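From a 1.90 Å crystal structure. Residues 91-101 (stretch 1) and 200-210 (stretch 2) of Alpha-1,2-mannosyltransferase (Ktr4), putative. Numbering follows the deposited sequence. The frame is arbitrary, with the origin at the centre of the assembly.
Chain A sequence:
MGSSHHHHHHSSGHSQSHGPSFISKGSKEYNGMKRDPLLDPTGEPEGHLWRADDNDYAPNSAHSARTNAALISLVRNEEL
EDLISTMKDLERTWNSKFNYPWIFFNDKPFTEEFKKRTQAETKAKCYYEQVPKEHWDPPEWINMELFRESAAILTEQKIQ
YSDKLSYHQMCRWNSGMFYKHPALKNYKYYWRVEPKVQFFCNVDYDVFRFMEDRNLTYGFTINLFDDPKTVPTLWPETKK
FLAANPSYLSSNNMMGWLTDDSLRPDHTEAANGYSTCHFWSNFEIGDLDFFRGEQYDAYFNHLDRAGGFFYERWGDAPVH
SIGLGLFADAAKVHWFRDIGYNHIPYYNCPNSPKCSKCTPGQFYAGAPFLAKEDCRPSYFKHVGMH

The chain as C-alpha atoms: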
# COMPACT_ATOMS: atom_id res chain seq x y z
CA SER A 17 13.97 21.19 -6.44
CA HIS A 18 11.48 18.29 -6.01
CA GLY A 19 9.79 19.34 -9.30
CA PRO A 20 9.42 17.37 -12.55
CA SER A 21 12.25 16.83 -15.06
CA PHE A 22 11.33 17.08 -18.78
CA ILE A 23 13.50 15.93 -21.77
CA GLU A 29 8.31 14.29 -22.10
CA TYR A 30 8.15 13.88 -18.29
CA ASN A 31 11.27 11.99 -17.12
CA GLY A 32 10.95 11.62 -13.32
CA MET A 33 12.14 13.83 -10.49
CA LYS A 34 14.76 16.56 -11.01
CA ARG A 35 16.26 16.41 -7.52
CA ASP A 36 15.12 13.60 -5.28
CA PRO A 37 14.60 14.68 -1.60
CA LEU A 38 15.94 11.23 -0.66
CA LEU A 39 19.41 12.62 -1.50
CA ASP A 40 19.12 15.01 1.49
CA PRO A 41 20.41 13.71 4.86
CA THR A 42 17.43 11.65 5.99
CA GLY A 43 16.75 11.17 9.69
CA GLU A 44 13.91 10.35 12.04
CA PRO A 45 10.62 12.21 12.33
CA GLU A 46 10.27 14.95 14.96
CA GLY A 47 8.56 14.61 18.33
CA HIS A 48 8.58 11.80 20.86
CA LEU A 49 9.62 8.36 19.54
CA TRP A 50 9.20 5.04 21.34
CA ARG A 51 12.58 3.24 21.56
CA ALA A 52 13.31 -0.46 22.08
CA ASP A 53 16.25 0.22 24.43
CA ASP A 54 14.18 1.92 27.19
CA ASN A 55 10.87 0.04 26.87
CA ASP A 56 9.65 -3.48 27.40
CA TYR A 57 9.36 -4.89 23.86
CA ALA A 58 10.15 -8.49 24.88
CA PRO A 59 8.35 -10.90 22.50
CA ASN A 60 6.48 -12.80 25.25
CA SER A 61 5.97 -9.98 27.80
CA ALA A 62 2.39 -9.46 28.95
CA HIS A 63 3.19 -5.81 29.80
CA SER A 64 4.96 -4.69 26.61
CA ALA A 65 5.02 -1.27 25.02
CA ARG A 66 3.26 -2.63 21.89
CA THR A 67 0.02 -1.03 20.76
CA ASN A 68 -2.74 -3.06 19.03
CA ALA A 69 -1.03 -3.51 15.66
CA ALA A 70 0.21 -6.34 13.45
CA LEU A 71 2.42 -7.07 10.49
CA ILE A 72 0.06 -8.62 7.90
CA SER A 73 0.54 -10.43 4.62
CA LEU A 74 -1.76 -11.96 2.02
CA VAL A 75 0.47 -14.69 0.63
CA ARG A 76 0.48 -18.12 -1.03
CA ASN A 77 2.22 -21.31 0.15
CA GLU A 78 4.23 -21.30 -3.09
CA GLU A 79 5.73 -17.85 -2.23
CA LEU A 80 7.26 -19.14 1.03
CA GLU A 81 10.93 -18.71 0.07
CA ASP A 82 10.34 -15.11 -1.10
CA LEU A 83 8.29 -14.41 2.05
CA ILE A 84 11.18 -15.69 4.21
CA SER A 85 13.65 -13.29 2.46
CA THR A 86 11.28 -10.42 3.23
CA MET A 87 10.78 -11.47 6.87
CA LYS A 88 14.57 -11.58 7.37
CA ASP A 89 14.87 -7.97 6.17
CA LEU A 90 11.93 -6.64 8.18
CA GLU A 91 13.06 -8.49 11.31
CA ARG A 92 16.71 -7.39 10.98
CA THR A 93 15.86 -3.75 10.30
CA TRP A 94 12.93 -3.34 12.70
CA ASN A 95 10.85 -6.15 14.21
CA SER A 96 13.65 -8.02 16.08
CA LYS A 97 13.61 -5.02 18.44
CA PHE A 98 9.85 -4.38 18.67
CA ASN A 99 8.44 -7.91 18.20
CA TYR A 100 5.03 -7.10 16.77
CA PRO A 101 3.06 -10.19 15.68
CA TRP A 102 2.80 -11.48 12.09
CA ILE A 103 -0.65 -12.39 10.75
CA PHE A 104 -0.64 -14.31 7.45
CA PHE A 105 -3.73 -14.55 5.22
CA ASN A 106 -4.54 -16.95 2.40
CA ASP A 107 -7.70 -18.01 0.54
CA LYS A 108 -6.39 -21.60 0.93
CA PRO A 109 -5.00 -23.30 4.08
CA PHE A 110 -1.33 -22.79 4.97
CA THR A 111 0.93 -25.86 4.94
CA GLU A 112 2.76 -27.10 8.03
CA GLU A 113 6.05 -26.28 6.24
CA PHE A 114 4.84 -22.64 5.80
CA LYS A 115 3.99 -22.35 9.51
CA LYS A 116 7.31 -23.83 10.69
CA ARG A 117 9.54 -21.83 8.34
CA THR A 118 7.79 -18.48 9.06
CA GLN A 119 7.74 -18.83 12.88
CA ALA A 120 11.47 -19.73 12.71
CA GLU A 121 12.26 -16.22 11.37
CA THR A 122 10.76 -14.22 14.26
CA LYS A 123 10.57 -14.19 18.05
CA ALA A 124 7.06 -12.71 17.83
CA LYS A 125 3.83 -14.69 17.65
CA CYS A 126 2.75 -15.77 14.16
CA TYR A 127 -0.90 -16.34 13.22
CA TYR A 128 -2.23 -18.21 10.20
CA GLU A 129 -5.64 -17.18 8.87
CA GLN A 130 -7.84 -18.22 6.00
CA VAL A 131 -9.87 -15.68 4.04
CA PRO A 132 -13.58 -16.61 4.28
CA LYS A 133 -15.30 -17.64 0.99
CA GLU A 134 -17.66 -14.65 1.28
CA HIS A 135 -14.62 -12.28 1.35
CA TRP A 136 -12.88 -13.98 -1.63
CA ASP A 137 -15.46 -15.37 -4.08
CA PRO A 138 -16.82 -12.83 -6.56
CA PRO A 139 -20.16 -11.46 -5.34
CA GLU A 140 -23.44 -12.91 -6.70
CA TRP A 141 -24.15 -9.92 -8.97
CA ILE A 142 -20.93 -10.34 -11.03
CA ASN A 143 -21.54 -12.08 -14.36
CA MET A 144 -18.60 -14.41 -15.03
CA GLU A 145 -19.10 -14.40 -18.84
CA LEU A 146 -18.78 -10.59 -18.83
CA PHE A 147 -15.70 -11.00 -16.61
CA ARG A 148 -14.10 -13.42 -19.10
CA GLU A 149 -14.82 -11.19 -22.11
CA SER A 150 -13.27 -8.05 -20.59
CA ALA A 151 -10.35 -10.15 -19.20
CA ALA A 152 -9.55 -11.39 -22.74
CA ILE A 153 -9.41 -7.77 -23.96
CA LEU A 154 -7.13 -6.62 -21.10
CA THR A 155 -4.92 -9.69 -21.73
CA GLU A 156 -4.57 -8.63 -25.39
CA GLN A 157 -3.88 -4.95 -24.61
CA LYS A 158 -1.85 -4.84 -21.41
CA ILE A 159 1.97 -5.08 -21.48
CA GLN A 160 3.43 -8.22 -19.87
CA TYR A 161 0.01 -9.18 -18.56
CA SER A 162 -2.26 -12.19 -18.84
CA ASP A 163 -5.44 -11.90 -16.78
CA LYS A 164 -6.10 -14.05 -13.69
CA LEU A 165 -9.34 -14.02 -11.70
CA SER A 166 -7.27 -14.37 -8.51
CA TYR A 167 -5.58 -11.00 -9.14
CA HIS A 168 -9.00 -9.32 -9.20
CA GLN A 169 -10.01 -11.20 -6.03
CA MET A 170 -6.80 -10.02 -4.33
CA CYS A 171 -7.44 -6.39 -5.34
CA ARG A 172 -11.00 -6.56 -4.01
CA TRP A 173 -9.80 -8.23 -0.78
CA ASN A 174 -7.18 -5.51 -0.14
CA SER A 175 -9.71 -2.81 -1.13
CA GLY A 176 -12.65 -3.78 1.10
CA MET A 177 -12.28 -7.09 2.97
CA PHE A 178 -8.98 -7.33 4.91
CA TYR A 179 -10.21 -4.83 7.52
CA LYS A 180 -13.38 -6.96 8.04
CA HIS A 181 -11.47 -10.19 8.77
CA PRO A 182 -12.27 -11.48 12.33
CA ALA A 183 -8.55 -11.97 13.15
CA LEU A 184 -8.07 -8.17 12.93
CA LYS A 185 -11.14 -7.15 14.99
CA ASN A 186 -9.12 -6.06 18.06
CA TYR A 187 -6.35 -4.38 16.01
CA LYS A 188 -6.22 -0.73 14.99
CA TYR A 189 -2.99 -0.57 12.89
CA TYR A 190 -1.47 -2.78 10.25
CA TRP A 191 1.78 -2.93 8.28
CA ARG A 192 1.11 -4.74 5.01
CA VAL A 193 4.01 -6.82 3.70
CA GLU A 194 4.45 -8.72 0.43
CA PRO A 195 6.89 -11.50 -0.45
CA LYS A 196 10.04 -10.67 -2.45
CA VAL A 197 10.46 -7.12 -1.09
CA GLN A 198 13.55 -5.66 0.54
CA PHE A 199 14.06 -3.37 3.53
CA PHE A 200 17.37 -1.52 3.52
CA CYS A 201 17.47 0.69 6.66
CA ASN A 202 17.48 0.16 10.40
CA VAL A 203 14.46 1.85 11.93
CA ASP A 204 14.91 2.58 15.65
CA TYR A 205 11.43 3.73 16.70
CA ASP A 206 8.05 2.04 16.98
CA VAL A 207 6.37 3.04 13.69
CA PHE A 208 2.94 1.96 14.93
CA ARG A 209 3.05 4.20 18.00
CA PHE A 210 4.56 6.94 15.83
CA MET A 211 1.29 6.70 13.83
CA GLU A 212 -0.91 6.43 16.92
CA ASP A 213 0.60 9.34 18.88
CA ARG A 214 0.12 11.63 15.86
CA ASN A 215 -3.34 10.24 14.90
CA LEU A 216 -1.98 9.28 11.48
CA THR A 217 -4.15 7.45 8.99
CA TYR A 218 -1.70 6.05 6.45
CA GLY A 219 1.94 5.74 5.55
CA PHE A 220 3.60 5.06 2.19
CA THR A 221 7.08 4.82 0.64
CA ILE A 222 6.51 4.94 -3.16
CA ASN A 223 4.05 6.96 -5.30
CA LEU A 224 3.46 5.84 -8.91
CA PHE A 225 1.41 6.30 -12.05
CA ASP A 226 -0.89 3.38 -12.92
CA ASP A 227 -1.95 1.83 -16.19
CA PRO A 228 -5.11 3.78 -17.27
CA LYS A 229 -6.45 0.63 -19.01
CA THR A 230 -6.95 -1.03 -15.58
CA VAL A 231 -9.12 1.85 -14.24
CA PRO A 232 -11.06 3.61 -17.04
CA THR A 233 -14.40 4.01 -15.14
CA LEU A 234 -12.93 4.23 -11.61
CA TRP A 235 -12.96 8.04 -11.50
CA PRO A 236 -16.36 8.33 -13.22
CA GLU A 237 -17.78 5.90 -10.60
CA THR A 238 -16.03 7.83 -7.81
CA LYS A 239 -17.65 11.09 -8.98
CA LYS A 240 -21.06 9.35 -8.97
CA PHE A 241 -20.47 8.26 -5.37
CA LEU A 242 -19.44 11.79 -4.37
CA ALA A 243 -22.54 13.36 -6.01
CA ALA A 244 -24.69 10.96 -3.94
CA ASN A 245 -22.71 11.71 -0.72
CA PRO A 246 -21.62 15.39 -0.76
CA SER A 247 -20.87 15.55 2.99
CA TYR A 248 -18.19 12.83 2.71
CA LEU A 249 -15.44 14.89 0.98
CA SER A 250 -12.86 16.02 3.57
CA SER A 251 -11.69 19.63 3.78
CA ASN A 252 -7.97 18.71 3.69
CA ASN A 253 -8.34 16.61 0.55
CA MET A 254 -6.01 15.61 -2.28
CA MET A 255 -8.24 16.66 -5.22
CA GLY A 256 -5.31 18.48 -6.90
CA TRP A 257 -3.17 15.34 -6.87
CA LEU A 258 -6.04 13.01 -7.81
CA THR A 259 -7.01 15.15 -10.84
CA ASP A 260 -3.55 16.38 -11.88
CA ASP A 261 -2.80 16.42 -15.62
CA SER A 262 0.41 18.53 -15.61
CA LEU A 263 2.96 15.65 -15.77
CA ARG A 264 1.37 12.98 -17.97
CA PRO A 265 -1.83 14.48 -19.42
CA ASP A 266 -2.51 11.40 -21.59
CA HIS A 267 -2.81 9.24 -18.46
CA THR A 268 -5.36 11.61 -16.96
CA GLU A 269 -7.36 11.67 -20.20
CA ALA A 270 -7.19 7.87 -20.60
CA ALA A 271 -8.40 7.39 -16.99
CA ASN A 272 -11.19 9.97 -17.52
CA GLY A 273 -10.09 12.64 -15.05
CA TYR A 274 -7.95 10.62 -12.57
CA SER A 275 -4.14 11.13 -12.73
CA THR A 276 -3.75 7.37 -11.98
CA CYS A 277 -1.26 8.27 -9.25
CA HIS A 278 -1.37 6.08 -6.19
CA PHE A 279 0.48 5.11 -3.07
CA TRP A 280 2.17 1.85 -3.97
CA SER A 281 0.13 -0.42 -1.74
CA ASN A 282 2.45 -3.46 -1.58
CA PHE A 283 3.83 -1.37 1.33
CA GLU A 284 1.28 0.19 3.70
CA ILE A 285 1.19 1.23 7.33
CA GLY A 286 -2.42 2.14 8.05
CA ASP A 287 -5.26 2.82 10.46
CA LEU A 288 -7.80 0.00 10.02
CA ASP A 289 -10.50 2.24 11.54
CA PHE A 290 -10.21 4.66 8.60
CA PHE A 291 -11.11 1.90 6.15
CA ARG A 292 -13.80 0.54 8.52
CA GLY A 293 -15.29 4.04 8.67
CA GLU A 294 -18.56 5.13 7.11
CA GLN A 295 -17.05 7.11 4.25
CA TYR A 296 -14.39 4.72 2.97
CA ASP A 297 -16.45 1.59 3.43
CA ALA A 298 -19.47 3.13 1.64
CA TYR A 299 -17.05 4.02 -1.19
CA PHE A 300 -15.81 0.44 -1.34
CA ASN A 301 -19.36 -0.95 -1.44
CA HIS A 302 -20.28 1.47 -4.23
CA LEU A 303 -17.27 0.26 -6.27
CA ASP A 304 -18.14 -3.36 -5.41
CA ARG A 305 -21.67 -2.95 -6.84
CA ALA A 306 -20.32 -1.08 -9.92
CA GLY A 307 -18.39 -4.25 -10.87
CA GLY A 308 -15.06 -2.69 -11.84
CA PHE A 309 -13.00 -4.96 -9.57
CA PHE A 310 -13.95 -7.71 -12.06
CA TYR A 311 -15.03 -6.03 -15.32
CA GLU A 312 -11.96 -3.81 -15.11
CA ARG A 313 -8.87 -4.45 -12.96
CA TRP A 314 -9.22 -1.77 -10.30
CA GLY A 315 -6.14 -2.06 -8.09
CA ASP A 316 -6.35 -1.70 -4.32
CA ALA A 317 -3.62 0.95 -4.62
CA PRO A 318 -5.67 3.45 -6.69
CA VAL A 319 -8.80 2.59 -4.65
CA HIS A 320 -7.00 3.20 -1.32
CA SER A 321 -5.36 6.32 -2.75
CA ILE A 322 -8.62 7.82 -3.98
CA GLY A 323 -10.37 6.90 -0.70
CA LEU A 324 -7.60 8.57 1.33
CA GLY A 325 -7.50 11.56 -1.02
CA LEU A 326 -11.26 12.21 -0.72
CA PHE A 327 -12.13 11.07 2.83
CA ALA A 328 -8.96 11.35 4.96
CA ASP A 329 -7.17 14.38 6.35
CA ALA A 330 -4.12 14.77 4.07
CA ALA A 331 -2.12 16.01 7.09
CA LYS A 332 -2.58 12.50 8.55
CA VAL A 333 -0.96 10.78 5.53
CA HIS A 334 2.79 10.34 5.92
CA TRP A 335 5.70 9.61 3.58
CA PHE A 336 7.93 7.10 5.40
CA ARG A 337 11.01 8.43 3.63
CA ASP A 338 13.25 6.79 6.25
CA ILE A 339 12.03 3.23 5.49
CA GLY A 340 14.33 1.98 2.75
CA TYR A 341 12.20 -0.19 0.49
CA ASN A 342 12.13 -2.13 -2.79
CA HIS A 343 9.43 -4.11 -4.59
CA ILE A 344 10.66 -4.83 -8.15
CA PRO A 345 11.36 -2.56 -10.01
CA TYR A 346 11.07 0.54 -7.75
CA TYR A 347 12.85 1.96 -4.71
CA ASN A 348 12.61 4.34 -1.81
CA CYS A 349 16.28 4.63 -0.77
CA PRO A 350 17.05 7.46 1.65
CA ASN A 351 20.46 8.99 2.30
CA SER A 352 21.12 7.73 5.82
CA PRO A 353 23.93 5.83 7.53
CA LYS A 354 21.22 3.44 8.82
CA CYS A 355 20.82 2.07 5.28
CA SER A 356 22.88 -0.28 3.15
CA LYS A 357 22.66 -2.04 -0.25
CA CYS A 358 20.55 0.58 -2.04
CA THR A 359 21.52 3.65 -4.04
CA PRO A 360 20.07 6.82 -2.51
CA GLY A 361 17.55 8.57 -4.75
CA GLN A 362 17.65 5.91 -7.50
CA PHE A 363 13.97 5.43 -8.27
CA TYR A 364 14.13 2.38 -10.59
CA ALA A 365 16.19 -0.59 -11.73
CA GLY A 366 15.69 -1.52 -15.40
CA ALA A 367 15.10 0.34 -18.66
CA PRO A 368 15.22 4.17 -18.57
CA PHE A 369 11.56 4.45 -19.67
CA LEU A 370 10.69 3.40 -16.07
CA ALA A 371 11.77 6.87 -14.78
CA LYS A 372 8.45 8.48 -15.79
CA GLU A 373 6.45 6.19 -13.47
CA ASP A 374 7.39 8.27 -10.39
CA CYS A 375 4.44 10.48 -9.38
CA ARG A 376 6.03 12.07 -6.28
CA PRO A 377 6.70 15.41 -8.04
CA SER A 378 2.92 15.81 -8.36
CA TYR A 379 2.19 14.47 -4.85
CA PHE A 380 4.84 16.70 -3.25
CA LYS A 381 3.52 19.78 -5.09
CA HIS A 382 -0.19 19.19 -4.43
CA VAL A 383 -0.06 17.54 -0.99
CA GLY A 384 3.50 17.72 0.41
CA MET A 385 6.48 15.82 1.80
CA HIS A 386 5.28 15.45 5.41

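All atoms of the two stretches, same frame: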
# COMPACT_ATOMS: atom_id res chain seq x y z
N GLU A 91 12.57 -8.14 9.97
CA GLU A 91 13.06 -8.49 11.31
C GLU A 91 14.40 -7.83 11.64
O GLU A 91 14.53 -7.18 12.68
CB GLU A 91 13.13 -10.02 11.45
CG GLU A 91 11.75 -10.67 11.55
CD GLU A 91 11.11 -10.51 12.93
OE1 GLU A 91 11.87 -10.35 13.90
OE2 GLU A 91 9.86 -10.52 13.04
N ARG A 92 15.38 -7.96 10.74
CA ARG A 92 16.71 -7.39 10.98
C ARG A 92 16.66 -5.87 11.14
O ARG A 92 17.30 -5.32 12.04
CB ARG A 92 17.67 -7.73 9.83
CG ARG A 92 19.11 -7.31 10.08
CD ARG A 92 20.01 -7.50 8.86
NE ARG A 92 19.62 -6.62 7.74
CZ ARG A 92 18.93 -6.99 6.65
NH1 ARG A 92 18.53 -8.25 6.46
NH2 ARG A 92 18.64 -6.07 5.73
N THR A 93 15.89 -5.20 10.28
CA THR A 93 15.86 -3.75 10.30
C THR A 93 14.98 -3.16 11.38
O THR A 93 15.21 -2.03 11.80
CB THR A 93 15.44 -3.16 8.94
OG1 THR A 93 14.14 -3.62 8.58
CG2 THR A 93 16.47 -3.51 7.87
N TRP A 94 13.96 -3.90 11.82
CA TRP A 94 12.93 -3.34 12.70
C TRP A 94 12.35 -4.31 13.73
O TRP A 94 12.48 -4.08 14.94
CB TRP A 94 11.79 -2.73 11.86
CG TRP A 94 10.82 -1.97 12.70
CD1 TRP A 94 11.02 -0.79 13.30
CD2 TRP A 94 9.50 -2.39 13.07
NE1 TRP A 94 9.91 -0.41 14.02
CE2 TRP A 94 8.96 -1.38 13.89
CE3 TRP A 94 8.72 -3.51 12.77
CZ2 TRP A 94 7.68 -1.46 14.42
CZ3 TRP A 94 7.44 -3.58 13.30
CH2 TRP A 94 6.94 -2.56 14.12
N ASN A 95 11.70 -5.38 13.29
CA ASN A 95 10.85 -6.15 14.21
C ASN A 95 11.60 -7.03 15.24
O ASN A 95 10.98 -7.45 16.23
CB ASN A 95 9.82 -6.99 13.47
CG ASN A 95 8.60 -7.31 14.33
OD1 ASN A 95 8.05 -6.42 14.99
ND2 ASN A 95 8.17 -8.55 14.32
N SER A 96 12.89 -7.29 15.04
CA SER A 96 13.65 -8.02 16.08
C SER A 96 13.73 -7.22 17.37
O SER A 96 13.90 -7.79 18.43
CB SER A 96 15.04 -8.40 15.60
OG SER A 96 15.80 -7.25 15.35
N LYS A 97 13.59 -5.89 17.28
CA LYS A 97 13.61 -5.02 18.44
C LYS A 97 12.22 -4.79 19.05
O LYS A 97 12.08 -4.63 20.26
CB LYS A 97 14.23 -3.67 18.07
CG LYS A 97 15.64 -3.77 17.51
CD LYS A 97 16.08 -2.46 16.85
CE LYS A 97 15.34 -2.20 15.54
NZ LYS A 97 16.19 -1.46 14.58
N PHE A 98 11.19 -4.74 18.21
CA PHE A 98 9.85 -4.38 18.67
C PHE A 98 8.91 -5.57 18.83
O PHE A 98 7.99 -5.53 19.65
CB PHE A 98 9.28 -3.29 17.75
CG PHE A 98 10.06 -2.01 17.82
CD1 PHE A 98 9.95 -1.19 18.93
CD2 PHE A 98 10.95 -1.66 16.81
CE1 PHE A 98 10.68 -0.02 19.02
CE2 PHE A 98 11.68 -0.49 16.90
CZ PHE A 98 11.55 0.33 18.00
N ASN A 99 9.14 -6.63 18.05
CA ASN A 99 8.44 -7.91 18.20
C ASN A 99 6.92 -7.83 18.10
O ASN A 99 6.20 -8.43 18.91
CB ASN A 99 8.88 -8.59 19.50
CG ASN A 99 10.36 -8.88 19.51
OD1 ASN A 99 10.84 -9.70 18.74
ND2 ASN A 99 11.09 -8.18 20.36
N TYR A 100 6.44 -7.08 17.11
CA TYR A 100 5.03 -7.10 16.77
C TYR A 100 4.68 -8.43 16.09
O TYR A 100 5.52 -9.03 15.41
CB TYR A 100 4.66 -5.88 15.90
CG TYR A 100 4.41 -4.63 16.69
CD1 TYR A 100 3.13 -4.35 17.18
CD2 TYR A 100 5.43 -3.73 16.97
CE1 TYR A 100 2.88 -3.21 17.91
CE2 TYR A 100 5.19 -2.58 17.71
CZ TYR A 100 3.91 -2.32 18.17
OH TYR A 100 3.65 -1.20 18.89
N PRO A 101 3.44 -8.91 16.27
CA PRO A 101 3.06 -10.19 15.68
C PRO A 101 2.89 -10.13 14.15
O PRO A 101 2.60 -9.06 13.60
CB PRO A 101 1.71 -10.49 16.32
CG PRO A 101 1.14 -9.15 16.61
CD PRO A 101 2.29 -8.25 16.94
N PHE A 200 15.96 -1.88 3.57
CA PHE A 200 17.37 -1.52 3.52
C PHE A 200 17.92 -0.80 4.74
O PHE A 200 19.13 -0.73 4.88
CB PHE A 200 17.65 -0.64 2.30
CG PHE A 200 17.32 -1.28 0.98
CD1 PHE A 200 18.03 -2.39 0.53
CD2 PHE A 200 16.30 -0.76 0.17
CE1 PHE A 200 17.73 -2.97 -0.70
CE2 PHE A 200 16.01 -1.33 -1.06
CZ PHE A 200 16.72 -2.44 -1.49
N CYS A 201 17.05 -0.24 5.60
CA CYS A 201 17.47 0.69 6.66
C CYS A 201 16.99 0.27 8.02
O CYS A 201 15.83 -0.08 8.19
CB CYS A 201 16.94 2.11 6.40
SG CYS A 201 17.24 2.71 4.73
N ASN A 202 17.88 0.34 9.01
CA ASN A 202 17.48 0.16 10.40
C ASN A 202 16.53 1.28 10.78
O ASN A 202 16.77 2.44 10.46
CB ASN A 202 18.69 0.15 11.33
CG ASN A 202 19.53 -1.10 11.17
OD1 ASN A 202 19.02 -2.15 10.82
ND2 ASN A 202 20.82 -0.98 11.40
N VAL A 203 15.43 0.91 11.42
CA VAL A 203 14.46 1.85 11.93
C VAL A 203 14.41 1.63 13.45
O VAL A 203 14.14 0.51 13.90
CB VAL A 203 13.10 1.64 11.25
CG1 VAL A 203 12.02 2.54 11.86
CG2 VAL A 203 13.23 1.91 9.76
N ASP A 204 14.68 2.69 14.21
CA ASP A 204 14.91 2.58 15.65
C ASP A 204 13.81 3.19 16.51
O ASP A 204 14.05 3.54 17.66
CB ASP A 204 16.28 3.20 15.97
CG ASP A 204 17.42 2.39 15.41
OD1 ASP A 204 17.37 1.16 15.51
OD2 ASP A 204 18.36 2.98 14.85
N TYR A 205 12.61 3.32 15.95
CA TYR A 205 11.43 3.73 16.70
C TYR A 205 10.24 2.86 16.31
O TYR A 205 10.22 2.26 15.22
CB TYR A 205 11.14 5.22 16.50
CG TYR A 205 10.82 5.61 15.06
CD1 TYR A 205 11.84 5.87 14.14
CD2 TYR A 205 9.50 5.69 14.62
CE1 TYR A 205 11.55 6.22 12.81
CE2 TYR A 205 9.20 6.03 13.30
CZ TYR A 205 10.23 6.29 12.39
OH TYR A 205 9.92 6.62 11.08
N ASP A 206 9.26 2.81 17.20
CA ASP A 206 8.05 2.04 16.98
C ASP A 206 7.15 2.80 15.99
O ASP A 206 6.50 3.79 16.36
CB ASP A 206 7.35 1.82 18.33
CG ASP A 206 6.12 0.95 18.22
OD1 ASP A 206 5.54 0.85 17.11
OD2 ASP A 206 5.70 0.38 19.26
N VAL A 207 7.10 2.33 14.75
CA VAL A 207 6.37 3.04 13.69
C VAL A 207 4.87 3.06 13.96
O VAL A 207 4.19 4.01 13.59
CB VAL A 207 6.64 2.48 12.27
CG1 VAL A 207 8.13 2.53 11.94
CG2 VAL A 207 6.08 1.08 12.09
N PHE A 208 4.37 2.02 14.62
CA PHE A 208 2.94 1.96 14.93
C PHE A 208 2.54 3.02 15.94
O PHE A 208 1.54 3.72 15.75
CB PHE A 208 2.54 0.57 15.43
CG PHE A 208 2.56 -0.49 14.37
CD1 PHE A 208 1.81 -0.35 13.20
CD2 PHE A 208 3.28 -1.67 14.56
CE1 PHE A 208 1.79 -1.36 12.24
CE2 PHE A 208 3.26 -2.68 13.60
CZ PHE A 208 2.52 -2.52 12.44
N ARG A 209 3.33 3.18 17.00
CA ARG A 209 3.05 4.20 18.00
C ARG A 209 3.41 5.60 17.51
O ARG A 209 2.82 6.58 17.95
CB ARG A 209 3.73 3.87 19.32
CG ARG A 209 3.18 2.58 19.90
CD ARG A 209 3.64 2.35 21.33
NE ARG A 209 3.03 3.30 22.26
CZ ARG A 209 3.25 3.32 23.58
NH1 ARG A 209 4.07 2.44 24.16
NH2 ARG A 209 2.64 4.23 24.34
N PHE A 210 4.35 5.69 16.57
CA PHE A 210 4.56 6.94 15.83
C PHE A 210 3.24 7.38 15.18
O PHE A 210 2.81 8.52 15.36
CB PHE A 210 5.70 6.80 14.81
CG PHE A 210 5.72 7.89 13.77
CD1 PHE A 210 6.26 9.13 14.06
CD2 PHE A 210 5.16 7.67 12.51
CE1 PHE A 210 6.26 10.14 13.10
CE2 PHE A 210 5.17 8.67 11.55
CZ PHE A 210 5.71 9.91 11.85
O HOH W 1 20.59 -3.92 9.09
O HOH W 2 12.93 -1.29 7.84

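The end of a helix in stretch 1 packs against the loop of stretch 2 and the first turn of the helix that follows it, burying 623 Å² in total. At the exposed margin, Arg92 reaches Asn202 through a water that accepts from NE and donates to Asn202 OD1. Thr93 brings the backbones closest: its O accepts a nearly linear hydrogen bond from Val203 N (3.0 Å), while a second water donates to both Thr93 OG1 and Cys201 O. Thr93 CB lies 3.2 Å from Cys201 O, a close contact in this buried part of the interface.

Trp94, with chi1 in t, lays its indole along the loop. NE1 donates to Tyr205 O (2.9 Å), so the buried ring leaves no polar atom unpaired, and its carbons pack on Val203, Val207 and Phe208. The long Lys97 side chain carries NZ to Val203 O (2.9 Å) and to Asp204 OD1 (3.0 Å), the latter a salt bridge; NZ also donates to Thr93 O.

Phe98 points toward the loop, with Asp206 CA over one ring face. Beyond the helix, Tyr100 OH donates to Asp206 OD2 (2.6 Å), and its ring face receives the edge of Phe208. Asp206 thereby serves twice, since its OD1 caps the helix by accepting from Arg209 N and, weakly, Phe208 N.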